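Local structure of putative phosphomethylpyrimidine kinase (Bacteroides thetaiotaomicron, 3MBH) at residues 71-81 with 98-109; 205-213 with 283-291. The protein probably phosphorylates pyridoxal with ATP, as a pyridoxal kinase of the ribokinase clan, and binds pyridoxal. All blocks are in the same frame, centred on the assembly; numbering follows the deposited sequence. Where two conformers were deposited one is given.

Contact 1. Residues 71-81 with 98-109; sequences WKKLEVQFDAI and FIKDFRQPDSLI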
loop_
_atom_site.group_PDB
_atom_site.type_symbol
_atom_site.label_atom_id
_atom_site.label_comp_id
_atom_site.label_asym_id
_atom_site.label_seq_id
_atom_site.Cartn_x
_atom_site.Cartn_y
_atom_site.Cartn_z
ATOM N N TRP A 71 23.715 22.654 19.860
ATOM C CA TRP A 71 23.656 22.140 18.501
ATOM C C TRP A 71 24.972 22.429 17.750
ATOM O O TRP A 71 25.481 21.600 16.982
ATOM C CB TRP A 71 22.464 22.714 17.805
ATOM C CG TRP A 71 21.157 22.068 18.213
ATOM C CD1 TRP A 71 20.973 21.018 19.076
ATOM C CD2 TRP A 71 19.858 22.398 17.709
ATOM N NE1 TRP A 71 19.635 20.705 19.150
ATOM C CE2 TRP A 71 18.933 21.539 18.325
ATOM C CE3 TRP A 71 19.381 23.372 16.833
ATOM C CZ2 TRP A 71 17.563 21.619 18.059
ATOM C CZ3 TRP A 71 18.076 23.439 16.566
ATOM C CH2 TRP A 71 17.153 22.583 17.169
ATOM N N LYS A 72 25.548 23.597 18.024
ATOM C CA LYS A 72 26.839 23.930 17.447
ATOM C C LYS A 72 27.906 23.002 17.972
ATOM O O LYS A 72 28.714 22.561 17.179
ATOM C CB LYS A 72 27.233 25.376 17.723
ATOM C CG LYS A 72 26.369 26.413 17.005
ATOM C CD LYS A 72 27.022 27.808 16.978
ATOM C CE LYS A 72 26.039 28.809 16.390
ATOM N NZ LYS A 72 26.557 30.153 16.440
ATOM N N LYS A 73 27.911 22.700 19.279
ATOM C CA LYS A 73 28.909 21.770 19.836
ATOM C C LYS A 73 28.753 20.394 19.259
ATOM O O LYS A 73 29.749 19.736 19.055
ATOM C CB LYS A 73 28.826 21.580 21.344
ATOM C CG LYS A 73 29.022 22.800 22.153
ATOM C CD LYS A 73 28.723 22.485 23.617
ATOM C CE LYS A 73 29.022 23.662 24.518
ATOM N NZ LYS A 73 28.476 23.435 25.886
ATOM N N LEU A 74 27.530 19.958 19.009
ATOM C CA LEU A 74 27.276 18.639 18.405
ATOM C C LEU A 74 27.650 18.585 16.934
ATOM O O LEU A 74 27.660 17.500 16.357
ATOM C CB LEU A 74 25.800 18.250 18.486
ATOM C CG LEU A 74 25.265 17.848 19.867
ATOM C CD1 LEU A 74 23.773 17.739 19.799
ATOM C CD2 LEU A 74 25.901 16.545 20.315
ATOM N N GLU A 75 27.963 19.734 16.343
ATOM C CA GLU A 75 28.200 19.855 14.910
ATOM C C GLU A 75 27.008 19.358 14.053
ATOM O O GLU A 75 27.193 18.797 12.979
ATOM C CB GLU A 75 29.530 19.184 14.549
ATOM C CG GLU A 75 30.714 19.856 15.281
ATOM C CD GLU A 75 32.083 19.308 14.882
ATOM O OE1 GLU A 75 32.316 18.088 15.007
ATOM O OE2 GLU A 75 32.940 20.110 14.461
ATOM N N VAL A 76 25.781 19.592 14.520
ATOM C CA VAL A 76 24.600 19.149 13.786
ATOM C C VAL A 76 24.423 20.008 12.547
ATOM O O VAL A 76 24.641 21.214 12.569
ATOM C CB VAL A 76 23.311 19.075 14.665
ATOM C CG1 VAL A 76 23.048 20.351 15.304
ATOM C CG2 VAL A 76 22.088 18.703 13.811
ATOM N N GLN A 77 24.051 19.356 11.463
ATOM C CA GLN A 77 23.785 20.027 10.211
ATOM C C GLN A 77 22.329 19.825 9.791
ATOM O O GLN A 77 21.814 18.711 9.824
ATOM C CB GLN A 77 24.701 19.490 9.129
ATOM C CG GLN A 77 26.188 19.684 9.395
ATOM C CD GLN A 77 26.686 21.006 8.863
ATOM O OE1 GLN A 77 27.757 21.068 8.253
ATOM N NE2 GLN A 77 25.890 22.065 9.045
ATOM N N PHE A 78 21.676 20.908 9.387
ATOM C CA PHE A 78 20.300 20.815 8.925
ATOM C C PHE A 78 20.172 20.965 7.434
ATOM O O PHE A 78 20.807 21.810 6.842
ATOM C CB PHE A 78 19.417 21.831 9.646
ATOM C CG PHE A 78 19.404 21.644 11.143
ATOM C CD1 PHE A 78 18.811 20.532 11.695
ATOM C CD2 PHE A 78 20.019 22.548 11.975
ATOM C CE1 PHE A 78 18.831 20.349 13.061
ATOM C CE2 PHE A 78 20.008 22.392 13.357
ATOM C CZ PHE A 78 19.421 21.312 13.903
ATOM N N ASP A 79 19.325 20.157 6.835
ATOM C CA ASP A 79 19.020 20.252 5.403
ATOM C C ASP A 79 17.969 21.309 5.173
ATOM O O ASP A 79 17.863 21.870 4.079
ATOM C CB ASP A 79 18.578 18.898 4.921
ATOM C CG ASP A 79 19.651 17.842 5.185
ATOM O OD1 ASP A 79 20.646 17.914 4.469
ATOM O OD2 ASP A 79 19.544 17.023 6.148
ATOM N N ALA A 80 17.204 21.612 6.220
ATOM C CA ALA A 80 16.235 22.664 6.123
ATOM C C ALA A 80 15.962 23.267 7.466
ATOM O O ALA A 80 16.210 22.635 8.464
ATOM C CB ALA A 80 14.959 22.157 5.507
ATOM N N ILE A 81 15.478 24.509 7.464
ATOM C CA ILE A 81 15.039 25.222 8.665
ATOM C C ILE A 81 13.663 25.801 8.338
ATOM O O ILE A 81 13.475 26.474 7.312
ATOM C CB ILE A 81 15.974 26.384 9.088
ATOM C CG1 ILE A 81 17.384 25.851 9.334
ATOM C CG2 ILE A 81 15.375 27.144 10.341
ATOM C CD1 ILE A 81 18.453 26.873 9.621
ATOM N N PHE A 98 20.390 32.172 13.723
ATOM C CA PHE A 98 20.382 30.742 13.616
ATOM C C PHE A 98 20.439 30.323 12.155
ATOM O O PHE A 98 21.296 29.519 11.787
ATOM C CB PHE A 98 19.145 30.168 14.299
ATOM C CG PHE A 98 18.966 28.699 14.109
ATOM C CD1 PHE A 98 19.927 27.815 14.518
ATOM C CD2 PHE A 98 17.830 28.201 13.483
ATOM C CE1 PHE A 98 19.755 26.437 14.343
ATOM C CE2 PHE A 98 17.644 26.828 13.301
ATOM C CZ PHE A 98 18.619 25.937 13.719
ATOM N N ILE A 99 19.593 30.938 11.333
ATOM C CA ILE A 99 19.571 30.702 9.904
ATOM C C ILE A 99 20.923 31.084 9.282
ATOM O O ILE A 99 21.481 30.322 8.484
ATOM C CB ILE A 99 18.443 31.489 9.219
ATOM C CG1 ILE A 99 17.108 30.927 9.665
ATOM C CG2 ILE A 99 18.600 31.417 7.677
ATOM C CD1 ILE A 99 15.921 31.849 9.420
ATOM N N LYS A 100 21.470 32.230 9.688
ATOM C CA LYS A 100 22.762 32.653 9.160
ATOM C C LYS A 100 23.839 31.607 9.447
ATOM O O LYS A 100 24.627 31.251 8.564
ATOM C CB LYS A 100 23.187 33.991 9.722
ATOM C CG LYS A 100 24.493 34.579 9.094
ATOM C CD LYS A 100 24.961 35.827 9.834
ATOM C CE LYS A 100 24.947 35.645 11.350
ATOM N NZ LYS A 100 25.849 36.630 12.054
ATOM N N ASP A 101 23.865 31.108 10.675
ATOM C CA ASP A 101 24.908 30.188 11.096
ATOM C C ASP A 101 24.704 28.741 10.637
ATOM O O ASP A 101 25.665 27.961 10.596
ATOM C CB ASP A 101 25.018 30.203 12.609
ATOM C CG ASP A 101 25.530 31.547 13.158
ATOM O OD1 ASP A 101 26.038 32.390 12.405
ATOM O OD2 ASP A 101 25.377 31.767 14.364
ATOM N N PHE A 102 23.470 28.349 10.347
ATOM C CA PHE A 102 23.231 26.939 10.045
ATOM C C PHE A 102 22.857 26.689 8.606
ATOM O O PHE A 102 22.619 25.545 8.190
ATOM C CB PHE A 102 22.169 26.351 10.988
ATOM C CG PHE A 102 22.714 25.960 12.332
ATOM C CD1 PHE A 102 22.966 26.905 13.295
ATOM C CD2 PHE A 102 23.000 24.643 12.628
ATOM C CE1 PHE A 102 23.463 26.534 14.557
ATOM C CE2 PHE A 102 23.504 24.275 13.875
ATOM C CZ PHE A 102 23.714 25.224 14.841
ATOM N N ARG A 103 22.740 27.739 7.824
ATOM C CA ARG A 103 22.307 27.488 6.460
ATOM C C ARG A 103 23.485 26.887 5.707
ATOM O O ARG A 103 24.638 27.029 6.100
ATOM C CB ARG A 103 21.754 28.710 5.770
ATOM C CG ARG A 103 22.759 29.759 5.487
ATOM C CD ARG A 103 22.011 31.069 5.120
ATOM N NE ARG A 103 21.099 30.824 4.020
ATOM C CZ ARG A 103 19.952 31.457 3.792
ATOM N NH1 ARG A 103 19.533 32.438 4.585
ATOM N NH2 ARG A 103 19.213 31.084 2.746
ATOM N N GLN A 104 23.166 26.126 4.684
ATOM C CA GLN A 104 24.190 25.556 3.824
ATOM C C GLN A 104 23.853 26.023 2.435
ATOM O O GLN A 104 22.803 26.625 2.214
ATOM C CB GLN A 104 24.209 24.022 3.956
ATOM C CG GLN A 104 24.687 23.599 5.334
ATOM C CD GLN A 104 24.604 22.110 5.583
ATOM O OE1 GLN A 104 23.566 21.583 6.017
ATOM N NE2 GLN A 104 25.723 21.426 5.375
ATOM N N PRO A 105 24.768 25.812 1.491
ATOM C CA PRO A 105 24.456 26.117 0.092
ATOM C C PRO A 105 23.227 25.384 -0.444
ATOM O O PRO A 105 22.477 25.939 -1.224
ATOM C CB PRO A 105 25.727 25.662 -0.646
ATOM C CG PRO A 105 26.807 25.698 0.382
ATOM C CD PRO A 105 26.156 25.357 1.685
ATOM N N ASP A 106 23.011 24.137 -0.052
ATOM C CA ASP A 106 21.793 23.431 -0.505
ATOM C C ASP A 106 20.597 23.593 0.452
ATOM O O ASP A 106 19.588 22.934 0.237
ATOM C CB ASP A 106 22.052 21.912 -0.730
ATOM C CG ASP A 106 23.067 21.622 -1.874
ATOM O OD1 ASP A 106 23.275 22.489 -2.779
ATOM O OD2 ASP A 106 23.668 20.506 -1.881
ATOM N N SER A 107 20.668 24.426 1.496
ATOM C CA SER A 107 19.516 24.522 2.460
ATOM C C SER A 107 18.228 25.124 1.891
ATOM O O SER A 107 18.203 25.851 0.881
ATOM C CB SER A 107 19.846 25.299 3.739
ATOM O OG SER A 107 20.994 24.815 4.389
ATOM N N LEU A 108 17.140 24.728 2.522
ATOM C CA LEU A 108 15.839 25.269 2.222
ATOM C C LEU A 108 15.459 25.939 3.525
ATOM O O LEU A 108 15.429 25.260 4.543
ATOM C CB LEU A 108 14.906 24.101 1.911
ATOM C CG LEU A 108 13.467 24.481 1.600
ATOM C CD1 LEU A 108 13.376 25.263 0.314
ATOM C CD2 LEU A 108 12.638 23.222 1.581
ATOM N N ILE A 109 15.288 27.251 3.496
ATOM C CA ILE A 109 14.824 28.029 4.611
ATOM C C ILE A 109 13.362 28.410 4.307
ATOM O O ILE A 109 13.061 29.110 3.294
ATOM C CB ILE A 109 15.689 29.310 4.877
ATOM C CG1 ILE A 109 17.191 28.974 4.947
ATOM C CG2 ILE A 109 15.199 30.032 6.113
ATOM C CD1 ILE A 109 17.605 27.758 5.909
HETATM O O HOH W 1 23.324 23.135 9.139
HETATM O O HOH W 2 20.145 24.445 6.945
#
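Ile81 and Phe102, with the ring of Phe98 beside them, form the hydrophobic centre of this contact. Ile81 lies near the start of strand 80-83 and Phe102 ends helix 91-102; Ile81 CD1 lies 4.0 Å from Phe102 CB. With CG1 anti to its own carbonyl carbon (chi1 -58°), Ile81 sends CG2 and CD1 together to the same ring atom, Phe98 CE2; CG2 comes within 3.7 Å of it. Its CB side leans on Ile109 CD1, the two isoleucines lying side by side and pointing the same way.

The ring of Phe102 packs among side chains of 71-81. Phe78 CD2 approaches Phe102 CD2 at 3.7 Å, the planes inclined at 40°, while the carbonyl O of Val76 sits at the Phe102 edge. At the far end of the ring, Lys72 CG rests 3.6 Å from Phe102 CZ. The extended lysine chain runs on past the ring, and Lys72 NZ makes a 2.9 Å salt bridge to Asp101 OD2, coming from above the carboxylate plane. Phe102 O, at the helix end, accepts hydrogen bonds from two waters: one also accepts from Phe78 N, the other donates to Phe78 O and accepts from Ser107 OG.

Past this core the backbones pair in parallel, Ile81 N donating to Leu108 O at 3.0 Å. This is the classical right-handed beta-alpha-beta crossover of an alpha/beta fold: strand 80-83, helix 91-102 and strand 108-111. Strand 9-17 flanks strand 80-83, Ile68 of helix 64-73 touches Phe98 and Phe102, and Met236 of helix 223-236 packs on Ala80 and Leu108.

Contact 2. Residues 205-213 with 283-291; sequences GNRYWKVTC and IQMASYELI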
loop_
_atom_site.group_PDB
_atom_site.type_symbol
_atom_site.label_atom_id
_atom_site.label_comp_id
_atom_site.label_asym_id
_atom_site.label_seq_id
_atom_site.Cartn_x
_atom_site.Cartn_y
_atom_site.Cartn_z
ATOM N N GLY A 205 12.381 31.122 -12.905
ATOM C CA GLY A 205 11.467 30.814 -13.994
ATOM C C GLY A 205 10.350 31.850 -14.084
ATOM O O GLY A 205 9.652 31.926 -15.099
ATOM N N ASN A 206 10.180 32.641 -13.016
ATOM C CA ASN A 206 9.272 33.800 -13.021
ATOM C C ASN A 206 7.866 33.341 -13.346
ATOM O O ASN A 206 7.207 33.912 -14.194
ATOM C CB ASN A 206 9.767 34.862 -14.005
ATOM C CG ASN A 206 8.942 36.170 -13.979
ATOM O OD1 ASN A 206 8.692 36.775 -12.949
ATOM N ND2 ASN A 206 8.562 36.617 -15.160
ATOM N N ARG A 207 7.417 32.284 -12.670
ATOM C CA ARG A 207 6.081 31.730 -12.902
ATOM C C ARG A 207 5.148 32.016 -11.719
ATOM O O ARG A 207 5.585 32.058 -10.577
ATOM C CB ARG A 207 6.152 30.211 -13.202
ATOM C CG ARG A 207 6.839 29.871 -14.499
ATOM C CD ARG A 207 6.679 28.416 -14.814
ATOM N NE ARG A 207 7.358 27.997 -16.031
ATOM C CZ ARG A 207 8.647 27.645 -16.101
ATOM N NH1 ARG A 207 9.461 27.674 -15.042
ATOM N NH2 ARG A 207 9.137 27.247 -17.252
ATOM N N TYR A 208 3.869 32.204 -12.042
ATOM C CA TYR A 208 2.779 32.471 -11.096
ATOM C C TYR A 208 1.754 31.353 -11.166
ATOM O O TYR A 208 1.372 30.940 -12.258
ATOM C CB TYR A 208 2.065 33.779 -11.479
ATOM C CG TYR A 208 2.918 35.004 -11.353
ATOM C CD1 TYR A 208 3.759 35.422 -12.407
ATOM C CD2 TYR A 208 2.860 35.792 -10.204
ATOM C CE1 TYR A 208 4.554 36.549 -12.273
ATOM C CE2 TYR A 208 3.636 36.906 -10.082
ATOM C CZ TYR A 208 4.498 37.273 -11.098
ATOM O OH TYR A 208 5.248 38.415 -10.908
ATOM N N TRP A 209 1.279 30.888 -10.024
ATOM C CA TRP A 209 0.363 29.775 -9.937
ATOM C C TRP A 209 -0.831 30.122 -9.109
ATOM O O TRP A 209 -0.718 30.865 -8.162
ATOM C CB TRP A 209 1.049 28.583 -9.265
ATOM C CG TRP A 209 2.257 28.165 -9.972
ATOM C CD1 TRP A 209 3.533 28.543 -9.698
ATOM C CD2 TRP A 209 2.320 27.340 -11.140
ATOM N NE1 TRP A 209 4.394 28.002 -10.630
ATOM C CE2 TRP A 209 3.669 27.223 -11.497
ATOM C CE3 TRP A 209 1.367 26.663 -11.896
ATOM C CZ2 TRP A 209 4.091 26.478 -12.605
ATOM C CZ3 TRP A 209 1.793 25.925 -12.986
ATOM C CH2 TRP A 209 3.146 25.859 -13.337
ATOM N N LYS A 210 -1.955 29.494 -9.406
ATOM C CA LYS A 210 -3.134 29.588 -8.586
ATOM C C LYS A 210 -3.827 28.220 -8.444
ATOM O O LYS A 210 -3.895 27.425 -9.397
ATOM C CB LYS A 210 -4.082 30.593 -9.238
ATOM C CG LYS A 210 -5.467 30.756 -8.588
ATOM C CD LYS A 210 -6.283 31.811 -9.371
ATOM C CE LYS A 210 -7.715 31.996 -8.880
ATOM N NZ LYS A 210 -8.441 33.106 -9.645
ATOM N N VAL A 211 -4.387 27.962 -7.286
ATOM C CA VAL A 211 -5.197 26.765 -7.103
ATOM C C VAL A 211 -6.404 27.142 -6.262
ATOM O O VAL A 211 -6.280 27.924 -5.346
ATOM C CB VAL A 211 -4.349 25.628 -6.504
ATOM C CG1 VAL A 211 -3.762 26.014 -5.177
ATOM C CG2 VAL A 211 -5.124 24.342 -6.425
ATOM N N THR A 212 -7.578 26.664 -6.629
ATOM C CA THR A 212 -8.811 27.000 -5.934
ATOM C C THR A 212 -9.313 25.730 -5.301
ATOM O O THR A 212 -9.340 24.714 -5.965
ATOM C CB THR A 212 -9.884 27.561 -6.913
ATOM O OG1 THR A 212 -9.433 28.833 -7.383
ATOM C CG2 THR A 212 -11.281 27.782 -6.208
ATOM N N CYS A 213 -9.759 25.810 -4.060
ATOM C CA CYS A 213 -10.208 24.623 -3.367
ATOM C C CYS A 213 -11.484 24.863 -2.617
ATOM O O CYS A 213 -11.764 25.999 -2.198
ATOM C CB CYS A 213 -9.137 24.180 -2.402
ATOM S SG CYS A 213 -7.603 23.800 -3.279
ATOM N N ILE A 283 -1.254 12.011 -7.178
ATOM C CA ILE A 283 -2.026 13.236 -7.107
ATOM C C ILE A 283 -2.416 13.732 -8.532
ATOM O O ILE A 283 -1.670 13.534 -9.519
ATOM C CB ILE A 283 -1.242 14.172 -6.220
ATOM C CG1 ILE A 283 -1.769 15.589 -6.297
ATOM C CG2 ILE A 283 0.295 14.033 -6.488
ATOM C CD1 ILE A 283 -1.615 16.260 -5.007
ATOM N N GLN A 284 -3.626 14.248 -8.694
ATOM C CA GLN A 284 -3.974 14.823 -9.986
ATOM C C GLN A 284 -3.880 16.316 -9.780
ATOM O O GLN A 284 -4.244 16.832 -8.737
ATOM C CB GLN A 284 -5.362 14.385 -10.520
ATOM C CG GLN A 284 -5.998 15.342 -11.599
ATOM C CD GLN A 284 -7.319 14.813 -12.169
ATOM O OE1 GLN A 284 -7.777 13.719 -11.803
ATOM N NE2 GLN A 284 -7.919 15.575 -13.094
HETATM N N MSE A 285 -3.383 17.010 -10.780
HETATM C CA MSE A 285 -3.099 18.399 -10.620
HETATM C C MSE A 285 -4.302 19.311 -10.808
HETATM O O MSE A 285 -5.081 19.159 -11.735
HETATM C CB MSE A 285 -1.945 18.794 -11.519
HETATM C CG MSE A 285 -0.611 18.304 -10.932
HETATM SE SE MSE A 285 0.889 19.094 -11.857
HETATM C CE MSE A 285 1.378 20.288 -10.484
ATOM N N ALA A 286 -4.402 20.274 -9.913
ATOM C CA ALA A 286 -5.431 21.304 -9.954
ATOM C C ALA A 286 -4.803 22.726 -10.139
ATOM O O ALA A 286 -5.437 23.628 -10.659
ATOM C CB ALA A 286 -6.233 21.214 -8.718
ATOM N N SER A 287 -3.552 22.907 -9.767
ATOM C CA SER A 287 -2.873 24.196 -9.927
ATOM C C SER A 287 -2.728 24.645 -11.398
ATOM O O SER A 287 -2.591 23.833 -12.336
ATOM C CB SER A 287 -1.502 24.144 -9.215
ATOM O OG SER A 287 -0.794 23.007 -9.631
ATOM N N TYR A 288 -2.830 25.942 -11.621
ATOM C CA TYR A 288 -2.634 26.444 -12.944
ATOM C C TYR A 288 -1.888 27.714 -13.002
ATOM O O TYR A 288 -1.863 28.525 -12.046
ATOM C CB TYR A 288 -3.952 26.535 -13.712
ATOM C CG TYR A 288 -4.959 27.445 -13.124
ATOM C CD1 TYR A 288 -5.777 27.012 -12.098
ATOM C CD2 TYR A 288 -5.131 28.719 -13.628
ATOM C CE1 TYR A 288 -6.735 27.854 -11.524
ATOM C CE2 TYR A 288 -6.106 29.591 -13.091
ATOM C CZ TYR A 288 -6.908 29.137 -12.042
ATOM O OH TYR A 288 -7.867 29.967 -11.497
ATOM N N GLU A 289 -1.265 27.891 -14.149
ATOM C CA GLU A 289 -0.314 28.989 -14.294
ATOM C C GLU A 289 -1.111 30.231 -14.639
ATOM O O GLU A 289 -2.029 30.143 -15.440
ATOM C CB GLU A 289 0.745 28.667 -15.374
ATOM C CG GLU A 289 1.683 29.818 -15.629
ATOM C CD GLU A 289 2.990 29.449 -16.352
ATOM O OE1 GLU A 289 3.095 28.372 -16.943
ATOM O OE2 GLU A 289 3.919 30.274 -16.298
ATOM N N LEU A 290 -0.813 31.346 -13.974
ATOM C CA LEU A 290 -1.298 32.681 -14.369
ATOM C C LEU A 290 -0.259 33.284 -15.294
ATOM O O LEU A 290 0.849 33.608 -14.883
ATOM C CB LEU A 290 -1.520 33.592 -13.156
ATOM C CG LEU A 290 -2.464 33.020 -12.103
ATOM C CD1 LEU A 290 -2.356 33.754 -10.779
ATOM C CD2 LEU A 290 -3.903 33.023 -12.655
ATOM N N ILE A 291 -0.631 33.376 -16.563
ATOM C CA ILE A 291 0.198 33.910 -17.633
ATOM C C ILE A 291 -0.221 35.344 -17.990
ATOM O O ILE A 291 -1.411 35.708 -17.912
ATOM C CB ILE A 291 0.107 33.038 -18.910
ATOM C CG1 ILE A 291 -1.355 32.807 -19.347
ATOM C CG2 ILE A 291 0.784 31.661 -18.671
ATOM C CD1 ILE A 291 -2.232 34.028 -19.404
HETATM O O HOH W 3 5.711 28.670 -18.075
HETATM O O HOH W 4 3.092 32.576 -14.942
HETATM O O HOH W 5 -8.068 32.776 -12.858
HETATM O O HOH W 6 -7.597 25.312 -9.099
#
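Lys210 sets CG anti to its backbone N (chi1 175°) and stays extended to NZ, while Tyr288 has CG between its backbone N and carbonyl carbon (chi1 62°); the two side chains thus run side by side. They belong to an antiparallel strand pair, 207-213 with 288-290, in which the C-terminal strand adds an edge to the main sheet. Lys210 CB lies over one face of the Tyr288 ring, toward its rim, and Lys210 CD comes 3.2 Å from Tyr288 OH. In the backbone Lys210 N donates to Tyr288 O in the carbonyl plane (2.8 Å), and Tyr288 N returns a bond to Lys210 O (2.9 Å). Lys210 NZ reaches beyond the pair to a salt bridge with Asp164, so an alanine here would probably leave that carboxylate without its mate and the tyrosine ring freer to turn.

Among the other side chains, Glu289 CB makes an off-centre CH-pi contact with the six-membered ring of Trp209, which also packs on Pro242 and on Arg257 of a neighbouring subunit. The carboxylate of Glu289 meets Arg207 through water: one molecule accepts from Arg207 NE at 2.7 Å and donates to Glu289 OE1 at 2.9 Å.

In the fold
Both contacts belong to the same mixed sheet, but to different regions of it: their centres are 31 Å apart and their nearest atoms about 14 Å, so they do not touch. Contact 1 is complete before contact 2 begins along the chain. It joins neighbouring parallel strands 80-83 and 108-111 in the alpha/beta part, through the crossover that carries helix 91-102. From 108-111 the sheet continues through 142-143, 181-189 and 195-202 to 207-213, turning antiparallel on the way. There contact 2 brings back the chain's last residues after an excursion about half helical and without strands, adding strand 288-290. Helix 223-236, within that excursion, packs through Met236 on contact 1.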